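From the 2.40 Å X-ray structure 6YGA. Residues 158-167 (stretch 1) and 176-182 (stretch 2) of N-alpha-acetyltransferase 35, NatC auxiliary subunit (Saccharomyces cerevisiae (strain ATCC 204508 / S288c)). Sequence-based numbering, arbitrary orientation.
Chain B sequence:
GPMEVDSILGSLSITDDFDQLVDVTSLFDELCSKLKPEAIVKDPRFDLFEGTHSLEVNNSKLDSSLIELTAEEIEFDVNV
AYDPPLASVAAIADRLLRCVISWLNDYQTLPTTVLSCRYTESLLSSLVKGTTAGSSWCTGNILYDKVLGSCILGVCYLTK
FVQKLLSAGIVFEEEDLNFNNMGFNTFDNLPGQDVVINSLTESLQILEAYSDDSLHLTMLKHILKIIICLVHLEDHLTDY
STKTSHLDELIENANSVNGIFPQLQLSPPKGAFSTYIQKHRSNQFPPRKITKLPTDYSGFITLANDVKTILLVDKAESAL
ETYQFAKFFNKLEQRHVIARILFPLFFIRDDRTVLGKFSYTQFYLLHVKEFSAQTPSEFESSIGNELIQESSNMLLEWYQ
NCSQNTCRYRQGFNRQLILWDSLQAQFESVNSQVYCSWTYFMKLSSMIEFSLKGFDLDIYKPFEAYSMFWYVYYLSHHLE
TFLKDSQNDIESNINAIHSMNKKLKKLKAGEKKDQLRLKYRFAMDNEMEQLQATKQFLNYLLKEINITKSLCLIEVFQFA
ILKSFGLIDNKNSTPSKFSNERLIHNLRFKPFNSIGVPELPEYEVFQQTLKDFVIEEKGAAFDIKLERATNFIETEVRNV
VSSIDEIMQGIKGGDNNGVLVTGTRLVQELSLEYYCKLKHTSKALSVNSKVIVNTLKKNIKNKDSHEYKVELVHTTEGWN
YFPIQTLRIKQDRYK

Stretch 1 (158-167) LTKFVQKLLS
Stretch 2, residues 176-182: DLNFNNM

A helix can hold an irregular segment against its flank without a single hydrogen bond between them, provided that apolar side chains on the two sides interlock. Residues 158-167 and 176-182 of this NatC auxiliary subunit illustrate the principle. The first stretch is helical, entering from earlier in the chain, with phi/psi close to -65/-40 and i to i+4 bonds such as Gln 163 N to Thr 159 O (3.0 Å) and Leu 166 N to Val 162 O (2.9 Å). The second has no regular structure: after Asp 176 (-84/-28), Leu 177 (-161/127) and Asn 178 (-92/131) are extended, the chain departs from this at Phe 179 (-137/64), and it then passes through Asn 180 (-92/91) and Asn 181 (-89/12) to selenomethionine Met 182 (54/45).

The register sets the arrangement. Gln 163 CA lies 7.4 Å from Phe 179 CA, and Leu 166 CA 8.4 Å from Leu 177 CA, so the pairing order is reversed, the earlier residue of stretch 2 lying by the later one of the helix, while the segment passes largely across the helix rather than along it. Side chains alternate here: Leu 177 and Phe 179 point toward the helix, whereas Asn 178 (chi1 174°) points away.

Phe 179 covers the most surface, 107 of the 326 Å² buried in total. With chi1 -154° (t) and chi2 89°, its ring lies against the helix, one face covered by Gln 163 CA and its edge meeting a backbone carbonyl: Phe 179 CE1 is 3.3 Å from Thr 159 O. The slightly positive ring edge suits this oxygen, which also accepts the helical bond from Gln 163 N. Gln 163 (chi1 -165°, chi2 -176°, both t) contributes its aliphatic portion, its CB 3.4 Å from Phe 179 CZ. Its amide extends onward, leaving Gln 163 NE2 3.8 Å from Asn 181 ND2, a contact without a hydrogen bond.

Leu 166, one turn beyond Val 162, is the next largest contributor at 62 Å². Its mt rotamer (chi1 -73°, chi2 179°) places Leu 166 CD1 3.5 Å from Phe 179 CB and 4.1 Å from Leu 177 CG, so one methyl touches both Leu 177 and Phe 179. Leu 177 (chi1 -178°, t; chi2 39°) also reaches Val 162 (chi1 174°, t), where Leu 177 CD2 and Val 162 CG1 approach to 3.6 Å; Val 162 CG1 is also 4.1 Å from Phe 179 CD1. These are van der Waals contacts between apolar side chains.

Some polar groups find partners within their own stretch: Ser 167 OG donates to Lys 164 O (2.5 Å, very short), Asn 180 N to Asn 178 OD1 (3.3 Å), and Met 182 N to Asn 180 OD1 (3.3 Å), the last two bracing the irregular chain beside its apolar anchors.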

# COMPACT_ATOMS: atom_id res chain seq x y z
N LEU B 158 -2.94 -16.99 -17.48
CA LEU B 158 -3.37 -15.83 -16.71
C LEU B 158 -2.20 -15.18 -15.98
O LEU B 158 -2.00 -13.97 -16.06
CB LEU B 158 -4.47 -16.23 -15.73
CG LEU B 158 -4.96 -15.13 -14.79
CD1 LEU B 158 -5.77 -14.08 -15.55
CD2 LEU B 158 -5.77 -15.72 -13.65
N THR B 159 -1.43 -15.99 -15.24
CA THR B 159 -0.32 -15.44 -14.47
C THR B 159 0.71 -14.77 -15.38
O THR B 159 1.34 -13.78 -14.98
CB THR B 159 0.35 -16.53 -13.64
OG1 THR B 159 1.10 -17.39 -14.49
CG2 THR B 159 -0.70 -17.35 -12.90
N LYS B 160 0.91 -15.30 -16.58
CA LYS B 160 1.79 -14.65 -17.54
C LYS B 160 1.26 -13.27 -17.92
O LYS B 160 2.03 -12.32 -18.09
CB LYS B 160 1.96 -15.52 -18.78
CG LYS B 160 2.98 -14.98 -19.78
CD LYS B 160 2.96 -15.77 -21.08
CE LYS B 160 4.08 -15.34 -22.01
NZ LYS B 160 4.03 -16.08 -23.31
N PHE B 161 -0.06 -13.15 -18.05
CA PHE B 161 -0.65 -11.85 -18.37
C PHE B 161 -0.52 -10.88 -17.21
O PHE B 161 -0.28 -9.69 -17.41
CB PHE B 161 -2.12 -12.03 -18.77
CG PHE B 161 -2.88 -10.74 -18.88
CD1 PHE B 161 -2.52 -9.79 -19.82
CD2 PHE B 161 -3.96 -10.48 -18.06
CE1 PHE B 161 -3.21 -8.60 -19.93
CE2 PHE B 161 -4.66 -9.30 -18.16
CZ PHE B 161 -4.29 -8.35 -19.09
N VAL B 162 -0.67 -11.39 -15.98
CA VAL B 162 -0.45 -10.55 -14.80
C VAL B 162 0.98 -10.05 -14.76
O VAL B 162 1.24 -8.90 -14.38
CB VAL B 162 -0.82 -11.34 -13.53
CG1 VAL B 162 -0.46 -10.56 -12.28
CG2 VAL B 162 -2.30 -11.70 -13.54
N GLN B 163 1.94 -10.88 -15.18
CA GLN B 163 3.33 -10.45 -15.24
C GLN B 163 3.50 -9.28 -16.20
O GLN B 163 4.25 -8.34 -15.90
CB GLN B 163 4.22 -11.62 -15.66
CG GLN B 163 5.70 -11.39 -15.41
CD GLN B 163 6.54 -12.52 -15.94
OE1 GLN B 163 6.26 -13.08 -17.00
NE2 GLN B 163 7.58 -12.88 -15.20
N LYS B 164 2.82 -9.31 -17.34
CA LYS B 164 2.89 -8.19 -18.28
C LYS B 164 2.29 -6.94 -17.66
O LYS B 164 2.81 -5.83 -17.86
CB LYS B 164 2.18 -8.54 -19.58
CG LYS B 164 2.70 -9.78 -20.28
CD LYS B 164 2.13 -9.90 -21.69
CE LYS B 164 2.58 -11.18 -22.37
NZ LYS B 164 2.27 -11.17 -23.82
N LEU B 165 1.18 -7.09 -16.92
CA LEU B 165 0.55 -5.95 -16.27
C LEU B 165 1.49 -5.30 -15.27
O LEU B 165 1.60 -4.07 -15.21
CB LEU B 165 -0.74 -6.38 -15.59
CG LEU B 165 -1.90 -6.84 -16.47
CD1 LEU B 165 -3.09 -7.26 -15.63
CD2 LEU B 165 -2.29 -5.72 -17.42
N LEU B 166 2.19 -6.11 -14.47
CA LEU B 166 3.11 -5.57 -13.47
C LEU B 166 4.34 -4.94 -14.12
O LEU B 166 4.94 -4.03 -13.54
CB LEU B 166 3.53 -6.66 -12.49
CG LEU B 166 2.46 -7.09 -11.49
CD1 LEU B 166 2.99 -8.19 -10.58
CD2 LEU B 166 1.99 -5.90 -10.67
N SER B 167 4.73 -5.41 -15.31
CA SER B 167 5.91 -4.85 -15.96
C SER B 167 5.73 -3.39 -16.33
O SER B 167 6.73 -2.68 -16.50
CB SER B 167 6.26 -5.67 -17.21
OG SER B 167 5.23 -5.57 -18.19
N ASP B 176 0.49 -4.23 -3.61
CA ASP B 176 -0.79 -4.43 -4.26
C ASP B 176 -0.92 -5.82 -4.85
O ASP B 176 -2.03 -6.35 -4.96
CB ASP B 176 -0.98 -3.38 -5.35
CG ASP B 176 -0.89 -1.97 -4.82
OD1 ASP B 176 -1.62 -1.66 -3.86
OD2 ASP B 176 -0.08 -1.19 -5.35
N LEU B 177 0.20 -6.43 -5.22
CA LEU B 177 0.19 -7.71 -5.92
C LEU B 177 1.56 -8.36 -5.80
O LEU B 177 2.57 -7.74 -6.14
CB LEU B 177 -0.20 -7.52 -7.39
CG LEU B 177 -0.32 -8.76 -8.27
CD1 LEU B 177 -0.95 -9.90 -7.50
CD2 LEU B 177 -1.15 -8.41 -9.48
N ASN B 178 1.57 -9.61 -5.33
CA ASN B 178 2.80 -10.38 -5.17
C ASN B 178 3.05 -11.19 -6.44
O ASN B 178 2.14 -11.87 -6.93
CB ASN B 178 2.70 -11.31 -3.96
CG ASN B 178 3.89 -12.25 -3.83
OD1 ASN B 178 3.94 -13.29 -4.48
ND2 ASN B 178 4.84 -11.89 -2.97
N PHE B 179 4.27 -11.12 -6.95
CA PHE B 179 4.67 -11.92 -8.10
C PHE B 179 6.06 -12.51 -7.88
O PHE B 179 7.03 -12.21 -8.58
CB PHE B 179 4.62 -11.11 -9.39
CG PHE B 179 4.40 -11.95 -10.61
CD1 PHE B 179 3.11 -12.24 -11.04
CD2 PHE B 179 5.47 -12.48 -11.31
CE1 PHE B 179 2.90 -13.03 -12.15
CE2 PHE B 179 5.26 -13.26 -12.42
CZ PHE B 179 3.98 -13.54 -12.84
N ASN B 180 6.18 -13.36 -6.87
CA ASN B 180 7.37 -14.19 -6.68
C ASN B 180 7.11 -15.50 -7.40
O ASN B 180 6.54 -16.44 -6.83
CB ASN B 180 7.66 -14.40 -5.20
CG ASN B 180 8.86 -15.30 -4.96
OD1 ASN B 180 9.67 -15.53 -5.86
ND2 ASN B 180 8.98 -15.82 -3.74
N ASN B 181 7.50 -15.57 -8.67
CA ASN B 181 7.33 -16.76 -9.48
C ASN B 181 8.50 -17.74 -9.37
O ASN B 181 8.59 -18.68 -10.17
CB ASN B 181 7.10 -16.38 -10.95
CG ASN B 181 8.29 -15.69 -11.58
OD1 ASN B 181 9.13 -15.12 -10.88
ND2 ASN B 181 8.38 -15.74 -12.91
N MSE B 182 9.40 -17.53 -8.41
CA MSE B 182 10.50 -18.45 -8.13
C MSE B 182 11.38 -18.78 -9.34
O MSE B 182 11.71 -19.94 -9.57
CB MSE B 182 9.95 -19.74 -7.52
CG MSE B 182 9.26 -19.52 -6.19
SE MSE B 182 8.34 -21.09 -5.54
CE MSE B 182 9.41 -21.42 -3.94